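Local atomic coordinates of nucleoporin nup120 (Schizosaccharomyces pombe, PDB entry 4GQ2), a protein that serves as a structural component of the nuclear pore complex, whose proteins can also act as docking partners for transiently associated nuclear transport factors. Residues Y130-A135 with D174-I179; R136-I141 with Y163-F168. One frame throughout, in Å; residues are numbered along the deposited sequence.

Contact 1 of 2, residues Y130-A135 with D174-I179; sequences YAITHA and DLMAAI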
# COMPACT_ATOMS: atom_id res chain seq x y z
N TYR A 130 25.84 -4.29 28.16
CA TYR A 130 26.34 -5.47 28.86
C TYR A 130 25.50 -6.67 28.45
O TYR A 130 24.27 -6.62 28.53
CB TYR A 130 26.21 -5.30 30.37
CG TYR A 130 26.97 -4.14 30.98
CD1 TYR A 130 28.32 -4.26 31.32
CD2 TYR A 130 26.33 -2.93 31.23
CE1 TYR A 130 29.01 -3.20 31.88
CE2 TYR A 130 27.01 -1.86 31.79
CZ TYR A 130 28.35 -2.00 32.12
OH TYR A 130 29.02 -0.94 32.68
N ALA A 131 26.16 -7.74 28.02
CA ALA A 131 25.48 -8.98 27.65
C ALA A 131 26.19 -10.21 28.22
O ALA A 131 27.42 -10.31 28.15
CB ALA A 131 25.36 -9.09 26.14
N ILE A 132 25.41 -11.12 28.78
CA ILE A 132 25.92 -12.38 29.32
C ILE A 132 25.25 -13.54 28.60
O ILE A 132 24.01 -13.59 28.47
CB ILE A 132 25.70 -12.50 30.85
CG1 ILE A 132 26.52 -11.43 31.60
CG2 ILE A 132 26.07 -13.89 31.35
CD1 ILE A 132 26.05 -11.13 33.00
N THR A 133 26.07 -14.47 28.14
CA THR A 133 25.58 -15.60 27.39
C THR A 133 25.44 -16.82 28.30
O THR A 133 25.86 -16.78 29.46
CB THR A 133 26.51 -15.90 26.20
OG1 THR A 133 27.83 -16.19 26.68
CG2 THR A 133 26.57 -14.70 25.27
N HIS A 134 24.83 -17.89 27.79
CA HIS A 134 24.65 -19.13 28.54
C HIS A 134 25.99 -19.75 28.88
O HIS A 134 26.10 -20.54 29.82
CB HIS A 134 23.75 -20.11 27.77
CG HIS A 134 23.50 -21.41 28.50
ND1 HIS A 134 24.21 -22.53 28.25
CD2 HIS A 134 22.60 -21.74 29.52
CE1 HIS A 134 23.78 -23.53 29.05
NE2 HIS A 134 22.80 -23.04 29.82
N ALA A 135 27.02 -19.40 28.11
CA ALA A 135 28.38 -19.88 28.34
C ALA A 135 29.08 -19.08 29.43
O ALA A 135 30.19 -19.43 29.85
CB ALA A 135 29.19 -19.84 27.06
N ASP A 174 22.17 -14.67 36.97
CA ASP A 174 20.72 -14.74 36.86
C ASP A 174 20.09 -13.39 36.49
O ASP A 174 19.34 -13.30 35.52
CB ASP A 174 20.13 -15.27 38.17
CG ASP A 174 18.70 -15.73 38.01
OD1 ASP A 174 18.42 -16.55 37.10
OD2 ASP A 174 17.85 -15.28 38.81
N LEU A 175 20.38 -12.36 37.26
CA LEU A 175 19.84 -11.03 36.98
C LEU A 175 20.96 -10.00 36.94
O LEU A 175 21.99 -10.16 37.61
CB LEU A 175 18.78 -10.64 38.01
CG LEU A 175 17.50 -11.48 38.10
CD1 LEU A 175 16.75 -11.18 39.40
CD2 LEU A 175 16.59 -11.25 36.90
N MET A 176 20.76 -8.95 36.14
CA MET A 176 21.73 -7.87 36.00
C MET A 176 21.10 -6.52 36.31
O MET A 176 19.89 -6.33 36.15
CB MET A 176 22.30 -7.80 34.58
CG MET A 176 22.78 -9.12 33.99
SD MET A 176 23.00 -8.97 32.20
CE MET A 176 24.48 -7.96 32.08
N ALA A 177 21.94 -5.58 36.74
CA ALA A 177 21.56 -4.18 36.80
C ALA A 177 22.80 -3.32 36.60
O ALA A 177 23.67 -3.25 37.48
CB ALA A 177 20.87 -3.84 38.12
N ALA A 178 22.90 -2.71 35.43
CA ALA A 178 23.95 -1.75 35.12
C ALA A 178 23.95 -0.63 36.16
O ALA A 178 22.90 -0.07 36.49
CB ALA A 178 23.73 -1.17 33.73
N ILE A 179 25.13 -0.33 36.70
CA ILE A 179 25.27 0.75 37.68
C ILE A 179 25.76 2.01 36.97
O ILE A 179 25.39 3.12 37.34
CB ILE A 179 26.23 0.34 38.82
CG1 ILE A 179 25.67 -0.85 39.62
CG2 ILE A 179 26.56 1.52 39.73
CD1 ILE A 179 24.22 -0.72 40.03
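The thioether arm of Met176 is the main bump in this interface, and the hollow that receives it is framed by Tyr130 and Ile132, two residues apart on strand 126-133. The segments run nearly antiparallel, at 166°, but their axes approach no closer than 9.2 Å and no hydrogen bond joins them. The gap is spanned by side chains instead. Met176 leaves its strand with CG beside the backbone N and runs extended to SD, where a bend (chi3 72°) turns the methyl CE into the notch. There CE rests 3.6 Å from Tyr130 CB and 3.7 Å from Ile132 CD1, so one methyl touches both walls. Ile132 comes from the other direction and slides alongside the arm: its CD1 also lies 3.8 Å from Met176 SD and 4.0 Å from Met176 CG, so that the isoleucine wall lines the flank of the methionine as well as its tip. An alanine in place of Met176 would lose everything beyond CB and would probably leave Tyr130 CB and Ile132 CD1 without their main partner across the gap. Farther along, the short Ala178 meets the broad Tyr130 ring, its CB 3.9 Å from Tyr130 CE2. The hydroxyl of Tyr130 extends beyond this apolar patch and hydrogen-bonds the carbonyl oxygen of Ser180, tying the far end of the ring to the chain just after 174-179. Ile184, on strand 183-188, touches both Tyr130 and Met176. Strands 126-133 and 173-178 belong to successive four-stranded antiparallel sheets, and such apolar interdigitation between the faces of adjacent sheets is how neighbouring blades of a beta-propeller pack together.

Contact 2 of 2, residues R136-I141 with Y163-F168; sequences RVLYYI and YRPISF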
# COMPACT_ATOMS: atom_id res chain seq x y z
N ARG A 136 28.43 -18.00 29.86
CA ARG A 136 28.86 -17.19 31.01
C ARG A 136 30.00 -16.23 30.72
O ARG A 136 30.73 -15.85 31.64
CB ARG A 136 29.16 -18.04 32.25
CG ARG A 136 27.93 -18.64 32.89
CD ARG A 136 28.32 -19.49 34.08
NE ARG A 136 27.31 -20.51 34.36
CZ ARG A 136 27.32 -21.29 35.44
NH1 ARG A 136 28.27 -21.17 36.35
NH2 ARG A 136 26.36 -22.20 35.59
N VAL A 137 30.13 -15.83 29.46
CA VAL A 137 31.03 -14.74 29.07
C VAL A 137 30.29 -13.40 29.18
O VAL A 137 29.16 -13.28 28.74
CB VAL A 137 31.57 -14.93 27.64
CG1 VAL A 137 32.55 -13.83 27.28
CG2 VAL A 137 32.26 -16.29 27.50
N LEU A 138 30.94 -12.40 29.79
CA LEU A 138 30.38 -11.05 29.87
C LEU A 138 30.94 -10.19 28.74
O LEU A 138 32.16 -10.05 28.59
CB LEU A 138 30.68 -10.40 31.23
CG LEU A 138 30.49 -8.88 31.35
CD1 LEU A 138 29.03 -8.47 31.33
CD2 LEU A 138 31.17 -8.36 32.60
N TYR A 139 30.05 -9.60 27.95
CA TYR A 139 30.46 -8.78 26.83
C TYR A 139 30.15 -7.32 27.08
O TYR A 139 29.07 -6.99 27.58
CB TYR A 139 29.80 -9.24 25.55
CG TYR A 139 30.18 -10.64 25.13
CD1 TYR A 139 31.32 -10.87 24.35
CD2 TYR A 139 29.39 -11.73 25.48
CE1 TYR A 139 31.66 -12.15 23.94
CE2 TYR A 139 29.72 -13.02 25.07
CZ TYR A 139 30.86 -13.23 24.30
OH TYR A 139 31.19 -14.50 23.91
N TYR A 140 31.10 -6.46 26.74
CA TYR A 140 30.96 -5.03 26.95
C TYR A 140 31.01 -4.34 25.58
O TYR A 140 32.10 -4.12 25.02
CB TYR A 140 32.08 -4.54 27.88
CG TYR A 140 32.02 -3.07 28.22
CD1 TYR A 140 31.23 -2.61 29.26
CD2 TYR A 140 32.78 -2.15 27.52
CE1 TYR A 140 31.19 -1.26 29.59
CE2 TYR A 140 32.75 -0.80 27.83
CZ TYR A 140 31.96 -0.36 28.86
OH TYR A 140 31.94 0.99 29.15
N ILE A 141 29.83 -4.02 25.06
CA ILE A 141 29.67 -3.54 23.69
C ILE A 141 29.39 -2.04 23.62
O ILE A 141 28.42 -1.55 24.21
CB ILE A 141 28.57 -4.31 22.93
CG1 ILE A 141 28.89 -5.80 22.86
CG2 ILE A 141 28.39 -3.76 21.52
CD1 ILE A 141 27.68 -6.68 22.61
N TYR A 163 34.92 -10.36 28.81
CA TYR A 163 35.35 -10.63 30.17
C TYR A 163 34.85 -11.98 30.64
O TYR A 163 33.73 -12.38 30.32
CB TYR A 163 34.81 -9.55 31.10
CG TYR A 163 35.33 -8.16 30.80
CD1 TYR A 163 36.55 -7.72 31.32
CD2 TYR A 163 34.59 -7.28 30.02
CE1 TYR A 163 37.02 -6.44 31.06
CE2 TYR A 163 35.06 -6.00 29.74
CZ TYR A 163 36.27 -5.59 30.27
OH TYR A 163 36.74 -4.32 30.00
N ARG A 164 35.69 -12.68 31.40
CA ARG A 164 35.31 -13.93 32.04
C ARG A 164 35.45 -13.80 33.56
O ARG A 164 36.48 -14.17 34.12
CB ARG A 164 36.16 -15.09 31.52
CG ARG A 164 35.78 -15.59 30.14
CD ARG A 164 36.68 -16.73 29.71
NE ARG A 164 36.25 -17.32 28.45
CZ ARG A 164 36.92 -18.27 27.80
NH1 ARG A 164 38.05 -18.75 28.28
NH2 ARG A 164 36.44 -18.73 26.66
N PRO A 165 34.40 -13.28 34.22
CA PRO A 165 34.46 -13.03 35.66
C PRO A 165 34.61 -14.33 36.43
O PRO A 165 34.00 -15.34 36.07
CB PRO A 165 33.11 -12.37 35.98
CG PRO A 165 32.54 -11.98 34.65
CD PRO A 165 33.06 -13.00 33.69
N ILE A 166 35.43 -14.30 37.48
CA ILE A 166 35.77 -15.50 38.24
C ILE A 166 34.56 -16.09 38.94
O ILE A 166 34.36 -17.30 38.93
CB ILE A 166 36.96 -15.23 39.19
CG1 ILE A 166 38.25 -15.10 38.37
CG2 ILE A 166 37.10 -16.34 40.23
CD1 ILE A 166 39.36 -14.32 39.05
N SER A 167 33.71 -15.22 39.51
CA SER A 167 32.48 -15.66 40.17
C SER A 167 31.52 -16.46 39.28
O SER A 167 30.67 -17.20 39.78
CB SER A 167 31.76 -14.47 40.81
OG SER A 167 31.39 -13.51 39.83
N PHE A 168 31.67 -16.32 37.96
CA PHE A 168 30.82 -17.04 37.00
C PHE A 168 31.22 -18.50 36.85
O PHE A 168 30.48 -19.30 36.27
CB PHE A 168 30.85 -16.35 35.62
CG PHE A 168 30.14 -15.02 35.57
CD1 PHE A 168 29.85 -14.29 36.73
CD2 PHE A 168 29.77 -14.47 34.35
CE1 PHE A 168 29.20 -13.07 36.67
CE2 PHE A 168 29.12 -13.24 34.28
CZ PHE A 168 28.84 -12.54 35.44
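The Phe168 ring carries Pro165 CG over the centre of one face, 3.6 Å above its plane, while its edge brings CD2 to 3.2 Å from Arg136 O. The guanidinium of Arg136, at the end of an extended chain, meets Phe168 O exactly in its own plane: NH1 donates a nearly straight bond of 2.9 Å (171°), although it sits 30° out of the carbonyl plane. Arg136 and Phe168 thus engage each other's backbone oxygens, one by a hydrogen bond and one by a ring-edge contact, and their CB atoms touch as well. Tyr163 presents its ring edge to Tyr140 CB, which lies 3.8 Å from Tyr163 CE2, and Val137 CG1 covers a rim of one face of the Tyr139 ring. The backbones of Leu138 and Tyr163 form an antiparallel hydrogen-bonded pair, with Leu138 N to Tyr163 O and Tyr163 N to Leu138 O both 2.8 Å. Their side chains lie side by side, Leu138 CD2 4.1 Å from Tyr163 CB. Ile196 of strand 193-199 touches both Pro165 and Phe168 from the next sheet. The pair joins the third strand of a propeller blade to its outermost fourth, at the point where the chain leaves for the following blade.

How the contacts relate
Both contacts are largely buried and share one blade, since strands 126-133 and 138-143 are neighbours in its sheet. Contact 1 crosses to the next blade and is wholly apolar; contact 2 works mainly within the blade, relies on backbone bonding and one arginine-to-carbonyl bond, buries about twice the area, and reaches the surface at Arg164. The two are stitched together by a probable hydrogen bond from Tyr139 N to Ala131 O, 2.7 Å, and by side chains: the Tyr130 and Tyr140 rings meet with planes at about 65°, and Ile132 packs on Leu138. Backbone hydrogen bonds build a sheet, whereas mainly apolar side chains, with a few tyrosine hydroxyl bonds, mate sheet with sheet.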